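Side-chain contacts in protein phosphatase 2C (PDB 3D8K), which probably removes phosphate from phosphoserine and phosphothreonine of other proteins, as a manganese-dependent phosphatase of the PP2C family: residues Ser176-Lys181 with Ile187-Pro192; Gly271-Phe276 with Ala280-Ala285. All blocks are in the same frame, centred on the assembly; numbering follows the deposited sequence.

Interaction 1: Ser176-Lys181 with Ile187-Pro192; sequences SRCVLK and IHLSTP
Val179 and His188 stand side by side on one face of the sheet and point the same way, Val179 CG1 meeting the imidazole obliquely at 3.6 Å from His188 ND1. On the other face Leu180 and Ile187 pair, Leu180 CB touching Ile187 CG2, while Leu189 CD1 comes up to the same CB at 3.7 Å. The second branch of Leu189, CD2, packs against Cys178 SG; chi1 of -179° carries the sulfur opposite Cys178 N and over to that leucine. The strands form an antiparallel beta hairpin at one edge of a sheet of the PP2C beta-sandwich, with 185-188 an edge strand of that sheet within this chain. Leu180 N gives Ile187 O a nearly straight bond (173° at the hydrogen) in the carbonyl plane, and Ile187 N returns to Leu180 O. Beyond the strand end, Leu189 N still reaches Cys178 O at 2.9 Å. Farther on the chains part, and one water bridges them, donating to Ser176 O and hydrogen-bonded to Ser190 OG, 2.7 Å from each. Arg177, bent at chi3 (88°), lays one face of its guanidinium over Pro192, NH2 lying 3.6 Å from Pro192 CG. Thr255 OG1 hydrogen-bonds Leu189 O, and helix 279-288 packs on Val179 and His188.

Interaction 2: Gly271-Phe276 with Ala280-Ala285; sequences GAFAHF and AAIAAA
With chi1 of -84° and chi2 of 98°, Phe276 turns its ring flat toward the helix, and Ile282, its CG1 opposite the carbonyl carbon, extends CD1 (chi2 175°) to Phe273. The Phe276 ring lies against the first turns of helix 279-288: Ile282 CA sits over the middle of one face, 4.2 Å from the ring centroid, in a CH-pi contact. Round this point three side chains meet the ring. Ile282 CG1 is 3.4 Å from Phe276 CD1; Ala281 CB comes obliquely to CD2 on the other flank; and Ala285 CB, one helical turn on, reaches Phe276 CZ at 3.6 Å. Small methyl groups at 281 and 285 probably let the ring settle close to the helix backbone. Ile282 divides its branches between the two aromatics, crossing Phe273 at about a right angle: its CD1 touches Phe273 CB at 3.5 Å and its CG2 meets the Phe273 ring obliquely. Phe273 O lies in plane at the edge of the Phe276 ring. A type I turn from Gly271 to Ala274, closed by Ala274 N to Gly271 O, leads the chain from strand 264-268 toward the helix. Ser278 OG, ahead of the helical segment, accepts a hydrogen bond from Ala281 N. The loop and helix lie along the sheet, where Phe273 and Ile282 touch Arg177 of strand 177-182, Ala283 rests on strand 185-188, and Ala272 packs on strand 316-322.

In the fold
Interaction 1 is the more buried and lies nearer the centre of the chain; interaction 2 is only partly buried, with Phe276 and Ala281 partly exposed. Their centres are about 11 Å apart and they follow each other in sequence. The first joins two sheet strands through backbone hydrogen bonds, supplemented by a bridging water and mixed side-chain packing, whereas no hydrogen bond crosses the second, which relies on aromatic-aliphatic contacts between a loop and a helix. Arg177 belongs to both, its guanidinium over Pro192 in interaction 1 and its side chain against the loop and helix of interaction 2. Thus helix 279-288 and its preceding loop rest on the 177-188 hairpin.

Interaction 1: Ser176-Lys181 with Ile187-Pro192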
# COMPACT_ATOMS: atom_id res chain seq x y z
N SER C 176 -8.03 -27.83 -28.36
CA SER C 176 -6.88 -27.89 -27.46
C SER C 176 -7.18 -28.90 -26.37
O SER C 176 -8.35 -29.25 -26.15
CB SER C 176 -6.57 -26.52 -26.85
OG SER C 176 -5.94 -25.67 -27.79
N ARG C 177 -6.14 -29.37 -25.70
CA ARG C 177 -6.31 -30.37 -24.65
C ARG C 177 -5.65 -29.95 -23.35
O ARG C 177 -4.64 -29.25 -23.34
CB ARG C 177 -5.78 -31.72 -25.12
CG ARG C 177 -6.24 -32.03 -26.53
CD ARG C 177 -6.04 -33.47 -26.93
NE ARG C 177 -7.17 -34.31 -26.56
CZ ARG C 177 -7.52 -35.43 -27.21
NH1 ARG C 177 -6.81 -35.83 -28.26
NH2 ARG C 177 -8.57 -36.14 -26.81
N CYS C 178 -6.24 -30.39 -22.25
CA CYS C 178 -5.76 -30.04 -20.92
C CYS C 178 -5.85 -31.26 -20.01
O CYS C 178 -6.93 -31.81 -19.81
CB CYS C 178 -6.62 -28.91 -20.38
SG CYS C 178 -6.17 -28.32 -18.77
N VAL C 179 -4.72 -31.70 -19.46
CA VAL C 179 -4.74 -32.88 -18.60
C VAL C 179 -4.18 -32.67 -17.20
O VAL C 179 -3.29 -31.84 -16.99
CB VAL C 179 -3.99 -34.06 -19.24
CG1 VAL C 179 -4.37 -34.17 -20.70
CG2 VAL C 179 -2.50 -33.88 -19.09
N LEU C 180 -4.70 -33.44 -16.24
CA LEU C 180 -4.25 -33.34 -14.86
C LEU C 180 -3.34 -34.51 -14.52
O LEU C 180 -3.70 -35.67 -14.75
CB LEU C 180 -5.45 -33.36 -13.91
CG LEU C 180 -5.39 -32.62 -12.56
CD1 LEU C 180 -6.06 -33.46 -11.48
CD2 LEU C 180 -3.96 -32.31 -12.18
N LYS C 181 -2.16 -34.21 -14.00
CA LYS C 181 -1.22 -35.27 -13.61
C LYS C 181 -1.25 -35.42 -12.10
O LYS C 181 -1.30 -34.43 -11.37
CB LYS C 181 0.22 -34.94 -14.01
CG LYS C 181 0.60 -35.27 -15.44
CD LYS C 181 2.09 -35.05 -15.67
CE LYS C 181 2.93 -36.12 -14.99
NZ LYS C 181 2.53 -37.50 -15.39
N ILE C 187 -5.12 -37.56 -16.34
CA ILE C 187 -6.57 -37.41 -16.45
C ILE C 187 -6.97 -36.19 -17.25
O ILE C 187 -6.47 -35.10 -17.03
CB ILE C 187 -7.19 -37.34 -15.04
CG1 ILE C 187 -7.98 -38.60 -14.78
CG2 ILE C 187 -8.07 -36.13 -14.89
CD1 ILE C 187 -8.65 -38.58 -13.45
N HIS C 188 -7.89 -36.39 -18.19
CA HIS C 188 -8.37 -35.29 -19.04
C HIS C 188 -9.32 -34.36 -18.31
O HIS C 188 -10.09 -34.77 -17.44
CB HIS C 188 -9.06 -35.85 -20.28
CG HIS C 188 -8.13 -36.60 -21.19
ND1 HIS C 188 -7.17 -35.97 -21.95
CD2 HIS C 188 -7.99 -37.93 -21.43
CE1 HIS C 188 -6.47 -36.88 -22.61
NE2 HIS C 188 -6.95 -38.08 -22.31
N LEU C 189 -9.27 -33.09 -18.68
CA LEU C 189 -10.12 -32.08 -18.09
C LEU C 189 -11.08 -31.51 -19.11
O LEU C 189 -11.99 -30.75 -18.77
CB LEU C 189 -9.25 -30.96 -17.50
CG LEU C 189 -8.73 -31.19 -16.07
CD1 LEU C 189 -8.58 -32.69 -15.78
CD2 LEU C 189 -7.43 -30.44 -15.90
N SER C 190 -10.89 -31.90 -20.37
CA SER C 190 -11.74 -31.41 -21.44
C SER C 190 -11.91 -32.39 -22.58
O SER C 190 -11.12 -33.31 -22.76
CB SER C 190 -11.19 -30.09 -21.98
OG SER C 190 -9.89 -30.27 -22.53
N THR C 191 -12.96 -32.18 -23.36
CA THR C 191 -13.25 -33.02 -24.51
C THR C 191 -13.07 -32.15 -25.76
O THR C 191 -13.70 -31.10 -25.88
CB THR C 191 -14.69 -33.53 -24.46
OG1 THR C 191 -15.10 -33.64 -23.09
CG2 THR C 191 -14.80 -34.90 -25.11
N PRO C 192 -12.21 -32.57 -26.69
CA PRO C 192 -12.01 -31.75 -27.90
C PRO C 192 -13.27 -31.63 -28.77
O PRO C 192 -14.09 -32.56 -28.85
CB PRO C 192 -10.86 -32.46 -28.61
CG PRO C 192 -11.06 -33.90 -28.23
CD PRO C 192 -11.43 -33.82 -26.76
O HOH W 1 -10.75 -30.06 -25.08

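Interaction 2: Gly271-Phe276 with Ala280-Ala285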
# COMPACT_ATOMS: atom_id res chain seq x y z
N GLY C 271 -1.65 -29.23 -31.94
CA GLY C 271 -0.41 -29.70 -32.51
C GLY C 271 0.43 -30.49 -31.52
O GLY C 271 1.02 -31.51 -31.86
N ALA C 272 0.49 -30.01 -30.28
CA ALA C 272 1.27 -30.67 -29.24
C ALA C 272 0.92 -32.15 -29.14
O ALA C 272 1.80 -33.00 -29.05
CB ALA C 272 1.04 -29.99 -27.90
N PHE C 273 -0.37 -32.46 -29.17
CA PHE C 273 -0.80 -33.85 -29.03
C PHE C 273 -1.16 -34.50 -30.36
O PHE C 273 -1.70 -35.60 -30.41
CB PHE C 273 -2.00 -33.92 -28.08
CG PHE C 273 -1.81 -33.17 -26.79
CD1 PHE C 273 -2.85 -33.06 -25.89
CD2 PHE C 273 -0.59 -32.59 -26.47
CE1 PHE C 273 -2.70 -32.38 -24.68
CE2 PHE C 273 -0.42 -31.90 -25.27
CZ PHE C 273 -1.48 -31.79 -24.37
N ALA C 274 -0.82 -33.81 -31.45
CA ALA C 274 -1.12 -34.25 -32.80
C ALA C 274 -1.06 -35.72 -33.20
O ALA C 274 -2.03 -36.24 -33.75
CB ALA C 274 -0.28 -33.45 -33.77
N HIS C 275 0.06 -36.40 -32.96
CA HIS C 275 0.19 -37.79 -33.40
C HIS C 275 0.16 -38.96 -32.42
O HIS C 275 1.19 -39.57 -32.15
CB HIS C 275 1.44 -37.94 -34.26
CG HIS C 275 1.36 -37.26 -35.58
ND1 HIS C 275 1.18 -35.90 -35.72
CD2 HIS C 275 1.48 -37.75 -36.84
CE1 HIS C 275 1.19 -35.58 -37.00
NE2 HIS C 275 1.37 -36.69 -37.70
N PHE C 276 -1.01 -39.30 -31.92
CA PHE C 276 -1.12 -40.43 -31.02
C PHE C 276 -2.21 -41.38 -31.49
O PHE C 276 -3.32 -40.95 -31.79
CB PHE C 276 -1.42 -39.97 -29.60
CG PHE C 276 -0.20 -39.58 -28.82
CD1 PHE C 276 0.19 -38.25 -28.71
CD2 PHE C 276 0.57 -40.55 -28.20
CE1 PHE C 276 1.32 -37.89 -27.99
CE2 PHE C 276 1.70 -40.20 -27.48
CZ PHE C 276 2.07 -38.87 -27.37
N ALA C 280 -5.89 -42.14 -25.41
CA ALA C 280 -5.39 -42.84 -24.24
C ALA C 280 -3.88 -42.84 -24.34
O ALA C 280 -3.17 -42.80 -23.34
CB ALA C 280 -5.92 -44.26 -24.21
N ALA C 281 -3.39 -42.88 -25.58
CA ALA C 281 -1.96 -42.87 -25.82
C ALA C 281 -1.38 -41.59 -25.21
O ALA C 281 -0.33 -41.62 -24.56
CB ALA C 281 -1.67 -42.93 -27.32
N ILE C 282 -2.09 -40.48 -25.41
CA ILE C 282 -1.69 -39.17 -24.90
C ILE C 282 -1.60 -39.17 -23.37
O ILE C 282 -0.58 -38.79 -22.80
CB ILE C 282 -2.70 -38.07 -25.34
CG1 ILE C 282 -2.66 -37.91 -26.86
CG2 ILE C 282 -2.36 -36.74 -24.69
CD1 ILE C 282 -3.70 -36.92 -27.43
N ALA C 283 -2.66 -39.61 -22.70
CA ALA C 283 -2.66 -39.64 -21.25
C ALA C 283 -1.46 -40.45 -20.79
O ALA C 283 -0.75 -40.07 -19.85
CB ALA C 283 -3.94 -40.28 -20.74
N ALA C 284 -1.24 -41.57 -21.46
CA ALA C 284 -0.13 -42.45 -21.13
C ALA C 284 1.17 -41.65 -21.17
O ALA C 284 1.85 -41.50 -20.16
CB ALA C 284 -0.08 -43.62 -22.10
N ALA C 285 1.48 -41.10 -22.34
CA ALA C 285 2.69 -40.32 -22.53
C ALA C 285 2.86 -39.24 -21.46
O ALA C 285 3.88 -39.21 -20.76
CB ALA C 285 2.68 -39.68 -23.91